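Local coordinates for acyl-[acyl-carrier-protein]--UDP-N-acetylglucosamine O-acyltransferase (PDB 1J2Z), which catalyses the first step of lipid A biosynthesis, moving a hydroxyacyl chain from acyl carrier protein to the 3-hydroxyl of UDP-N-acetylglucosamine, at residues V20-F25 / V32-G37; K54-F59 / E84-R89; V135-H140 / T153-F158. All coordinates share one frame; numbering follows the deposited sequence.

Contact 1 (V20-F25 / V32-G37)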
loop_
_atom_site.group_PDB
_atom_site.type_symbol
_atom_site.label_atom_id
_atom_site.label_comp_id
_atom_site.label_asym_id
_atom_site.label_seq_id
_atom_site.Cartn_x
_atom_site.Cartn_y
_atom_site.Cartn_z
ATOM N N VAL A 20 29.777 -9.347 -7.877
ATOM C CA VAL A 20 28.321 -9.215 -7.895
ATOM C C VAL A 20 27.584 -10.534 -7.646
ATOM O O VAL A 20 27.912 -11.558 -8.230
ATOM C CB VAL A 20 27.826 -8.631 -9.239
ATOM C CG1 VAL A 20 26.297 -8.585 -9.264
ATOM C CG2 VAL A 20 28.396 -7.234 -9.433
ATOM N N GLU A 21 26.587 -10.490 -6.770
ATOM C CA GLU A 21 25.787 -11.666 -6.458
ATOM C C GLU A 21 24.401 -11.488 -7.065
ATOM O O GLU A 21 23.764 -10.448 -6.884
ATOM C CB GLU A 21 25.660 -11.842 -4.945
ATOM C CG GLU A 21 26.974 -12.101 -4.239
ATOM C CD GLU A 21 26.797 -12.225 -2.739
ATOM O OE1 GLU A 21 26.015 -13.098 -2.306
ATOM O OE2 GLU A 21 27.434 -11.448 -1.997
ATOM N N ILE A 22 23.936 -12.505 -7.781
ATOM C CA ILE A 22 22.629 -12.448 -8.422
ATOM C C ILE A 22 21.849 -13.705 -8.047
ATOM O O ILE A 22 22.273 -14.820 -8.347
ATOM C CB ILE A 22 22.786 -12.339 -9.959
ATOM C CG1 ILE A 22 23.527 -11.043 -10.305
ATOM C CG2 ILE A 22 21.425 -12.369 -10.636
ATOM C CD1 ILE A 22 23.790 -10.845 -11.789
ATOM N N GLY A 23 20.715 -13.512 -7.380
ATOM C CA GLY A 23 19.906 -14.638 -6.948
ATOM C C GLY A 23 19.144 -15.335 -8.053
ATOM O O GLY A 23 19.213 -14.935 -9.213
ATOM N N GLU A 24 18.404 -16.377 -7.684
ATOM C CA GLU A 24 17.620 -17.161 -8.637
ATOM C C GLU A 24 16.561 -16.341 -9.375
ATOM O O GLU A 24 15.915 -15.470 -8.798
ATOM C CB GLU A 24 16.906 -18.312 -7.915
ATOM C CG GLU A 24 17.792 -19.156 -7.022
ATOM C CD GLU A 24 18.628 -20.150 -7.792
ATOM O OE1 GLU A 24 19.461 -20.825 -7.158
ATOM O OE2 GLU A 24 18.449 -20.262 -9.027
ATOM N N PHE A 25 16.392 -16.641 -10.657
ATOM C CA PHE A 25 15.385 -15.999 -11.495
ATOM C C PHE A 25 15.433 -14.481 -11.665
ATOM O O PHE A 25 14.418 -13.875 -11.997
ATOM C CB PHE A 25 13.986 -16.401 -11.001
ATOM C CG PHE A 25 13.802 -17.890 -10.845
ATOM C CD1 PHE A 25 13.409 -18.430 -9.624
ATOM C CD2 PHE A 25 14.053 -18.752 -11.910
ATOM C CE1 PHE A 25 13.268 -19.812 -9.457
ATOM C CE2 PHE A 25 13.917 -20.137 -11.761
ATOM C CZ PHE A 25 13.523 -20.668 -10.530
ATOM N N VAL A 32 21.420 -2.469 -18.280
ATOM C CA VAL A 32 21.773 -2.465 -16.866
ATOM C C VAL A 32 23.271 -2.537 -16.584
ATOM O O VAL A 32 24.034 -3.160 -17.326
ATOM C CB VAL A 32 21.083 -3.652 -16.123
ATOM C CG1 VAL A 32 21.501 -3.673 -14.653
ATOM C CG2 VAL A 32 19.560 -3.534 -16.241
ATOM N N LYS A 33 23.678 -1.891 -15.499
ATOM C CA LYS A 33 25.064 -1.895 -15.059
ATOM C C LYS A 33 25.055 -2.129 -13.555
ATOM O O LYS A 33 24.332 -1.456 -12.821
ATOM C CB LYS A 33 25.735 -0.558 -15.364
ATOM C CG LYS A 33 25.759 -0.209 -16.841
ATOM C CD LYS A 33 26.302 1.185 -17.060
ATOM C CE LYS A 33 26.269 1.538 -18.532
ATOM N NZ LYS A 33 24.926 1.294 -19.132
ATOM N N LEU A 34 25.839 -3.098 -13.102
ATOM C CA LEU A 34 25.918 -3.404 -11.681
ATOM C C LEU A 34 27.368 -3.252 -11.243
ATOM O O LEU A 34 28.245 -3.989 -11.696
ATOM C CB LEU A 34 25.438 -4.835 -11.414
ATOM C CG LEU A 34 24.034 -5.210 -11.908
ATOM C CD1 LEU A 34 23.755 -6.667 -11.571
ATOM C CD2 LEU A 34 22.991 -4.305 -11.260
ATOM N N ASP A 35 27.618 -2.288 -10.368
ATOM C CA ASP A 35 28.967 -2.039 -9.886
ATOM C C ASP A 35 29.372 -3.109 -8.876
ATOM O O ASP A 35 28.569 -3.963 -8.488
ATOM C CB ASP A 35 29.051 -0.642 -9.257
ATOM C CG ASP A 35 30.458 -0.034 -9.344
ATOM O OD1 ASP A 35 30.608 1.166 -9.038
ATOM O OD2 ASP A 35 31.409 -0.751 -9.716
ATOM N N GLU A 36 30.631 -3.050 -8.462
ATOM C CA GLU A 36 31.201 -3.999 -7.519
ATOM C C GLU A 36 30.432 -4.244 -6.225
ATOM O O GLU A 36 29.923 -3.313 -5.594
ATOM C CB GLU A 36 32.629 -3.566 -7.168
ATOM C CG GLU A 36 33.286 -4.397 -6.080
ATOM C CD GLU A 36 34.734 -3.991 -5.831
ATOM O OE1 GLU A 36 34.979 -2.817 -5.472
ATOM O OE2 GLU A 36 35.628 -4.846 -6.002
ATOM N N GLY A 37 30.358 -5.516 -5.839
ATOM C CA GLY A 37 29.707 -5.886 -4.597
ATOM C C GLY A 37 28.193 -5.830 -4.541
ATOM O O GLY A 37 27.619 -6.042 -3.473
#
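Val20 and Leu34 meet inside the left-handed parallel beta-helix, where strands 21-22 and 33-34 belong to two different sheets and lie on successive coils. The two side chains run at about a right angle to each other, and Val20 CG1 rests 3.9 Å from Leu34 CD1. The valine torsion splits its branches: CG1 stands anti to the backbone N (chi1 176°) and meets the leucine tip, while CG2, beside that N, lies 3.4 Å from the backbone O of Asp35. Leu34 starts out toward segment 20-25, and the same CD1 methyl also receives Ile22, whose CD1 tip comes to 4.2 Å at a slant. One leucine methyl thus fits against two side chains of segment 20-25. No hydrogen bond links the segments; the contact is apolar packing between two walls, and Ile28 of the strand between them touches both Ile22 and Leu34. Beyond these apolar side chains the chain turns at Gly37, whose CA lies 4.9 Å from Val20 CA and whose backbone has positive phi. At the other end of segment 20-25, Phe25 meets Phe25 of each neighbouring subunit edge-to-face, around the trimer axis. Just before Gly37 the Asp35 carboxylate takes the next backbone N-H: Glu36 N donates to Asp35 OD2 over 2.7 Å, approaching from above the carboxylate plane, 37° out of it.

Contact 2 (K54-F59 / E84-R89)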
loop_
_atom_site.group_PDB
_atom_site.type_symbol
_atom_site.label_atom_id
_atom_site.label_comp_id
_atom_site.label_asym_id
_atom_site.label_seq_id
_atom_site.Cartn_x
_atom_site.Cartn_y
_atom_site.Cartn_z
ATOM N N LYS A 54 28.038 0.440 -6.140
ATOM C CA LYS A 54 28.751 -0.520 -5.302
ATOM C C LYS A 54 28.075 -0.884 -3.991
ATOM O O LYS A 54 27.603 -0.018 -3.251
ATOM C CB LYS A 54 30.167 -0.012 -4.972
ATOM C CG LYS A 54 31.083 0.235 -6.170
ATOM C CD LYS A 54 32.496 0.620 -5.703
ATOM C CE LYS A 54 33.454 0.841 -6.873
ATOM N NZ LYS A 54 33.129 2.072 -7.647
ATOM N N ASN A 55 28.054 -2.186 -3.721
ATOM C CA ASN A 55 27.512 -2.749 -2.496
ATOM C C ASN A 55 26.021 -2.568 -2.241
ATOM O O ASN A 55 25.538 -2.871 -1.151
ATOM C CB ASN A 55 28.309 -2.219 -1.303
ATOM C CG ASN A 55 29.787 -2.543 -1.410
ATOM O OD1 ASN A 55 30.168 -3.704 -1.524
ATOM N ND2 ASN A 55 30.625 -1.515 -1.379
ATOM N N THR A 56 25.279 -2.081 -3.224
ATOM C CA THR A 56 23.848 -1.930 -3.004
ATOM C C THR A 56 23.210 -3.318 -3.007
ATOM O O THR A 56 23.613 -4.191 -3.778
ATOM C CB THR A 56 23.214 -1.026 -4.074
ATOM O OG1 THR A 56 23.524 0.337 -3.761
ATOM C CG2 THR A 56 21.699 -1.205 -4.122
ATOM N N GLU A 57 22.243 -3.528 -2.119
ATOM C CA GLU A 57 21.560 -4.816 -2.022
ATOM C C GLU A 57 20.073 -4.618 -2.281
ATOM O O GLU A 57 19.453 -3.718 -1.718
ATOM C CB GLU A 57 21.778 -5.423 -0.634
ATOM C CG GLU A 57 21.180 -6.810 -0.450
ATOM C CD GLU A 57 21.464 -7.383 0.933
ATOM O OE1 GLU A 57 21.105 -8.548 1.180
ATOM O OE2 GLU A 57 22.044 -6.665 1.773
ATOM N N ILE A 58 19.510 -5.463 -3.141
ATOM C CA ILE A 58 18.104 -5.365 -3.508
ATOM C C ILE A 58 17.387 -6.682 -3.230
ATOM O O ILE A 58 17.817 -7.741 -3.689
ATOM C CB ILE A 58 17.981 -5.005 -4.997
ATOM C CG1 ILE A 58 18.765 -3.713 -5.262
ATOM C CG2 ILE A 58 16.511 -4.864 -5.387
ATOM C CD1 ILE A 58 18.877 -3.336 -6.719
ATOM N N PHE A 59 16.285 -6.604 -2.488
ATOM C CA PHE A 59 15.518 -7.785 -2.105
ATOM C C PHE A 59 14.506 -8.297 -3.140
ATOM O O PHE A 59 14.181 -7.606 -4.103
ATOM C CB PHE A 59 14.855 -7.524 -0.751
ATOM C CG PHE A 59 15.832 -7.529 0.398
ATOM C CD1 PHE A 59 16.772 -6.508 0.538
ATOM C CD2 PHE A 59 15.840 -8.574 1.318
ATOM C CE1 PHE A 59 17.708 -6.525 1.578
ATOM C CE2 PHE A 59 16.768 -8.608 2.366
ATOM C CZ PHE A 59 17.705 -7.582 2.498
ATOM N N GLU A 84 25.703 3.968 -3.916
ATOM C CA GLU A 84 26.346 2.901 -3.160
ATOM C C GLU A 84 25.760 2.626 -1.774
ATOM O O GLU A 84 25.172 3.498 -1.138
ATOM C CB GLU A 84 27.836 3.222 -3.005
ATOM C CG GLU A 84 28.586 3.375 -4.323
ATOM C CD GLU A 84 30.060 3.702 -4.128
ATOM O OE1 GLU A 84 30.628 3.330 -3.080
ATOM O OE2 GLU A 84 30.657 4.317 -5.036
ATOM N N ASP A 85 25.947 1.392 -1.318
ATOM C CA ASP A 85 25.497 0.962 -0.005
ATOM C C ASP A 85 24.020 1.183 0.277
ATOM O O ASP A 85 23.636 1.498 1.399
ATOM C CB ASP A 85 26.334 1.653 1.070
ATOM C CG ASP A 85 27.808 1.338 0.942
ATOM O OD1 ASP A 85 28.163 0.143 0.969
ATOM O OD2 ASP A 85 28.613 2.283 0.814
ATOM N N ASN A 86 23.187 1.015 -0.739
ATOM C CA ASN A 86 21.761 1.185 -0.546
ATOM C C ASN A 86 21.095 -0.140 -0.208
ATOM O O ASN A 86 21.602 -1.213 -0.540
ATOM C CB ASN A 86 21.120 1.774 -1.801
ATOM C CG ASN A 86 21.508 3.219 -2.021
ATOM O OD1 ASN A 86 21.213 4.079 -1.195
ATOM N ND2 ASN A 86 22.179 3.492 -3.131
ATOM N N LEU A 87 19.963 -0.048 0.479
ATOM C CA LEU A 87 19.171 -1.217 0.838
ATOM C C LEU A 87 17.807 -0.957 0.217
ATOM O O LEU A 87 17.135 0.013 0.571
ATOM C CB LEU A 87 19.039 -1.337 2.359
ATOM C CG LEU A 87 20.277 -1.808 3.125
ATOM C CD1 LEU A 87 20.074 -1.619 4.632
ATOM C CD2 LEU A 87 20.535 -3.267 2.796
ATOM N N ILE A 88 17.413 -1.798 -0.730
ATOM C CA ILE A 88 16.125 -1.636 -1.388
ATOM C C ILE A 88 15.331 -2.907 -1.143
ATOM O O ILE A 88 15.674 -3.975 -1.650
ATOM C CB ILE A 88 16.308 -1.372 -2.899
ATOM C CG1 ILE A 88 17.080 -0.059 -3.088
ATOM C CG2 ILE A 88 14.951 -1.305 -3.591
ATOM C CD1 ILE A 88 17.407 0.283 -4.532
ATOM N N ARG A 89 14.267 -2.778 -0.358
ATOM C CA ARG A 89 13.453 -3.923 0.016
ATOM C C ARG A 89 12.440 -4.439 -0.998
ATOM O O ARG A 89 12.281 -3.895 -2.092
ATOM C CB ARG A 89 12.757 -3.631 1.350
ATOM C CG ARG A 89 13.736 -3.377 2.495
ATOM C CD ARG A 89 14.706 -4.554 2.693
ATOM N NE ARG A 89 14.020 -5.825 2.930
ATOM C CZ ARG A 89 14.225 -6.610 3.988
ATOM N NH1 ARG A 89 15.095 -6.257 4.923
ATOM N NH2 ARG A 89 13.578 -7.764 4.102
HETATM O O HOH W 1 29.323 2.888 -7.407
HETATM O O HOH W 2 33.036 4.376 -6.138
HETATM O O HOH W 3 23.813 -2.114 0.982
HETATM O O HOH W 4 30.515 1.434 -1.074
#
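Phe59 and Arg89 close the compact end of this pairing, in which strands 57-58 and 87-88 run parallel on neighbouring coils of one beta-helix wall. The guanidinium lies flat on the ring, planes 8° apart, with Arg89 CZ 3.7 Å from the Phe59 centroid. Bends at chi2 and chi3 fold the arginine back over the ring, bringing CD above the same face. On the interior face of the sheet, Ile58 and Ile88 lie side by side, CG1 of the first 4.1 Å from CB of the second. The backbone bonds here are short and straight: Phe59 N to Ile88 O is 2.8 Å, with an N-H...O angle of 171°. Midway, Thr56 OG1 accepts the N-H of Asn86 at 3.1 Å and also bonds to Gly83 O, while the Asn86 amide group reaches Gly108 and Asn111 of the next coil. The far end is watery. Lys54 and Glu84 run alongside each other, but NZ stays 4.2 Å from OE2; water bridges them, and Lys54 finds its direct partner in Asp35. Another water joins Asn55 ND2 to the carboxylates of Glu84 and Asp85. In contrast, the Arg89 charge is met by the Phe59 ring and by Gln67 O of a neighbouring subunit, bonded to NH2; the flat stack probably helps to orient the guanidinium for this bond across the trimer interface.

Contact 3 (V135-H140 / T153-F158). With SOG (octyl 1-thio-beta-D-glucopyranoside), chain B.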
loop_
_atom_site.group_PDB
_atom_site.type_symbol
_atom_site.label_atom_id
_atom_site.label_comp_id
_atom_site.label_asym_id
_atom_site.label_seq_id
_atom_site.Cartn_x
_atom_site.Cartn_y
_atom_site.Cartn_z
ATOM N N VAL A 135 5.829 4.149 1.109
ATOM C CA VAL A 135 5.964 5.562 0.775
ATOM C C VAL A 135 5.797 5.684 -0.731
ATOM O O VAL A 135 6.370 4.904 -1.491
ATOM C CB VAL A 135 7.336 6.133 1.198
ATOM C CG1 VAL A 135 7.557 7.500 0.561
ATOM C CG2 VAL A 135 7.388 6.266 2.715
ATOM N N THR A 136 5.003 6.661 -1.157
ATOM C CA THR A 136 4.738 6.870 -2.569
ATOM C C THR A 136 5.187 8.250 -3.027
ATOM O O THR A 136 4.664 9.269 -2.573
ATOM C CB THR A 136 3.232 6.713 -2.868
ATOM O OG1 THR A 136 2.801 5.405 -2.468
ATOM C CG2 THR A 136 2.962 6.894 -4.352
ATOM N N LEU A 137 6.163 8.280 -3.926
ATOM C CA LEU A 137 6.660 9.546 -4.439
ATOM C C LEU A 137 6.128 9.789 -5.843
ATOM O O LEU A 137 6.300 8.952 -6.732
ATOM C CB LEU A 137 8.191 9.550 -4.488
ATOM C CG LEU A 137 8.994 9.256 -3.218
ATOM C CD1 LEU A 137 10.480 9.402 -3.528
ATOM C CD2 LEU A 137 8.598 10.206 -2.103
ATOM N N ALA A 138 5.471 10.927 -6.038
ATOM C CA ALA A 138 4.965 11.284 -7.355
ATOM C C ALA A 138 6.181 11.764 -8.154
ATOM O O ALA A 138 7.308 11.720 -7.665
ATOM C CB ALA A 138 3.918 12.395 -7.241
ATOM N N GLY A 139 5.966 12.241 -9.371
ATOM C CA GLY A 139 7.095 12.671 -10.177
ATOM C C GLY A 139 7.780 13.975 -9.812
ATOM O O GLY A 139 7.215 14.824 -9.125
ATOM N N HIS A 140 9.024 14.109 -10.261
ATOM C CA HIS A 140 9.819 15.324 -10.065
ATOM C C HIS A 140 10.066 15.750 -8.620
ATOM O O HIS A 140 10.181 16.944 -8.341
ATOM C CB HIS A 140 9.147 16.487 -10.806
ATOM C CG HIS A 140 8.625 16.123 -12.164
ATOM N ND1 HIS A 140 9.417 16.116 -13.293
ATOM C CD2 HIS A 140 7.390 15.741 -12.568
ATOM C CE1 HIS A 140 8.692 15.747 -14.335
ATOM N NE2 HIS A 140 7.458 15.514 -13.923
ATOM N N THR A 153 3.172 7.264 3.476
ATOM C CA THR A 153 3.102 8.696 3.188
ATOM C C THR A 153 3.165 8.916 1.682
ATOM O O THR A 153 3.902 8.228 0.971
ATOM C CB THR A 153 4.272 9.470 3.849
ATOM O OG1 THR A 153 4.051 9.556 5.260
ATOM C CG2 THR A 153 4.390 10.882 3.272
ATOM N N ALA A 154 2.376 9.869 1.196
ATOM C CA ALA A 154 2.358 10.193 -0.223
ATOM C C ALA A 154 2.897 11.605 -0.404
ATOM O O ALA A 154 2.469 12.526 0.286
ATOM C CB ALA A 154 0.934 10.107 -0.768
ATOM N N ILE A 155 3.849 11.760 -1.319
ATOM C CA ILE A 155 4.441 13.065 -1.608
ATOM C C ILE A 155 3.998 13.411 -3.023
ATOM O O ILE A 155 4.195 12.618 -3.946
ATOM C CB ILE A 155 5.986 13.021 -1.573
ATOM C CG1 ILE A 155 6.474 12.369 -0.274
ATOM C CG2 ILE A 155 6.547 14.438 -1.699
ATOM C CD1 ILE A 155 6.105 13.114 0.983
ATOM N N HIS A 156 3.397 14.584 -3.188
ATOM C CA HIS A 156 2.904 15.006 -4.496
ATOM C C HIS A 156 4.006 15.525 -5.417
ATOM O O HIS A 156 5.099 15.854 -4.968
ATOM C CB HIS A 156 1.814 16.069 -4.330
ATOM C CG HIS A 156 0.659 15.620 -3.489
ATOM N ND1 HIS A 156 0.188 14.325 -3.502
ATOM C CD2 HIS A 156 -0.134 16.300 -2.627
ATOM C CE1 HIS A 156 -0.845 14.225 -2.684
ATOM N NE2 HIS A 156 -1.062 15.410 -2.140
ATOM N N GLN A 157 3.692 15.607 -6.707
ATOM C CA GLN A 157 4.641 16.040 -7.726
ATOM C C GLN A 157 5.323 17.382 -7.462
ATOM O O GLN A 157 4.712 18.320 -6.963
ATOM C CB GLN A 157 3.945 16.089 -9.092
ATOM C CG GLN A 157 2.989 17.268 -9.257
ATOM C CD GLN A 157 2.199 17.217 -10.550
ATOM O OE1 GLN A 157 2.744 16.927 -11.613
ATOM N NE2 GLN A 157 0.911 17.515 -10.465
ATOM N N PHE A 158 6.599 17.451 -7.816
ATOM C CA PHE A 158 7.403 18.660 -7.667
ATOM C C PHE A 158 7.693 19.111 -6.244
ATOM O O PHE A 158 8.275 20.173 -6.042
ATOM C CB PHE A 158 6.775 19.820 -8.453
ATOM C CG PHE A 158 6.813 19.626 -9.940
ATOM C CD1 PHE A 158 5.688 19.192 -10.628
ATOM C CD2 PHE A 158 7.995 19.828 -10.646
ATOM C CE1 PHE A 158 5.738 18.956 -12.000
ATOM C CE2 PHE A 158 8.059 19.596 -12.014
ATOM C CZ PHE A 158 6.929 19.158 -12.694
HETATM C C1 SOG B . 2.364 10.807 -11.121
HETATM C C2 SOG B . 3.371 10.413 -12.230
HETATM C C3 SOG B . 3.414 8.884 -12.363
HETATM C C4 SOG B . 3.848 8.303 -11.013
HETATM C C5 SOG B . 2.822 8.721 -9.929
HETATM C C6 SOG B . 3.228 8.183 -8.564
HETATM C "C1'" SOG B . 1.028 12.738 -10.622
HETATM C "C2'" SOG B . 1.158 13.480 -9.306
HETATM C "C3'" SOG B . 0.163 14.623 -9.222
HETATM C "C4'" SOG B . 0.290 15.376 -7.906
HETATM C "C5'" SOG B . -0.710 16.522 -7.829
HETATM C "C6'" SOG B . -0.676 17.180 -6.465
HETATM C "C7'" SOG B . -1.664 18.319 -6.374
HETATM C "C8'" SOG B . -1.609 18.954 -5.005
HETATM S S1 SOG B . 2.324 12.233 -10.967
HETATM O O2 SOG B . 2.986 10.996 -13.469
HETATM O O3 SOG B . 4.339 8.513 -13.365
HETATM O O4 SOG B . 3.913 6.889 -11.096
HETATM O O5 SOG B . 2.757 10.174 -9.870
HETATM O O6 SOG B . 2.764 6.856 -8.410
#
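His140 and Phe158 both set CG anti to the carbonyl carbon (chi1 -42° and -67°), and from equivalent turn positions on adjacent coils their rings project the same way into an offset stack. The planes are almost parallel with centroids 4.3 Å apart, and His140 CB also sits over the Phe158 face. Gln157 differs: its CG lies between the backbone N and the carbonyl carbon (chi1 74°), and the extended chain carries NE2 to 3.2 Å from C3' of octyl thioglucoside. Strands 136-137 and 154-155 pair in parallel through Thr136 N to Thr153 O (2.9 Å) and Ile155 N to Thr136 O, and Phe158 N to Gly139 O continues the link past the strands. Inside the beta-helix, Leu137 CD2 packs on Ile155 CG1 of the next coil at 3.5 Å. On the outer side the glucose O5 approaches Ala138 CA at 3.5 Å, while the octyl chain passes Gln157 and the CB of His156. His140 and Gln157 probably bind substrate, as in relatives, and His121 meets the His140 ring edge-to-face. Sugar and alkyl tail of the detergent lying along these residues are consistent with a site that takes both a sugar nucleotide and an acyl chain.

How the contacts relate
Contacts 1 and 2 adjoin, their centres 10 Å apart, and are tied through the turns of successive coils: Asp35 OD1 makes a salt bridge with Lys54 NZ at 3.0 Å, and Asn55 N probably donates to Glu36 O. Strand 21-22 of contact 1 and both strands of contact 2 share one wall of the helix, whereas contact 3 lies in another. Contact 3 alone carries pocket residues; its centre is 28 Å from contact 1 and 21 Å from contact 2, with nearest atoms about 20 Å and 10 Å away. Contact 2 still borders a pocket, since Arg89 packs on the pocket residue Gln69 of a neighbouring subunit.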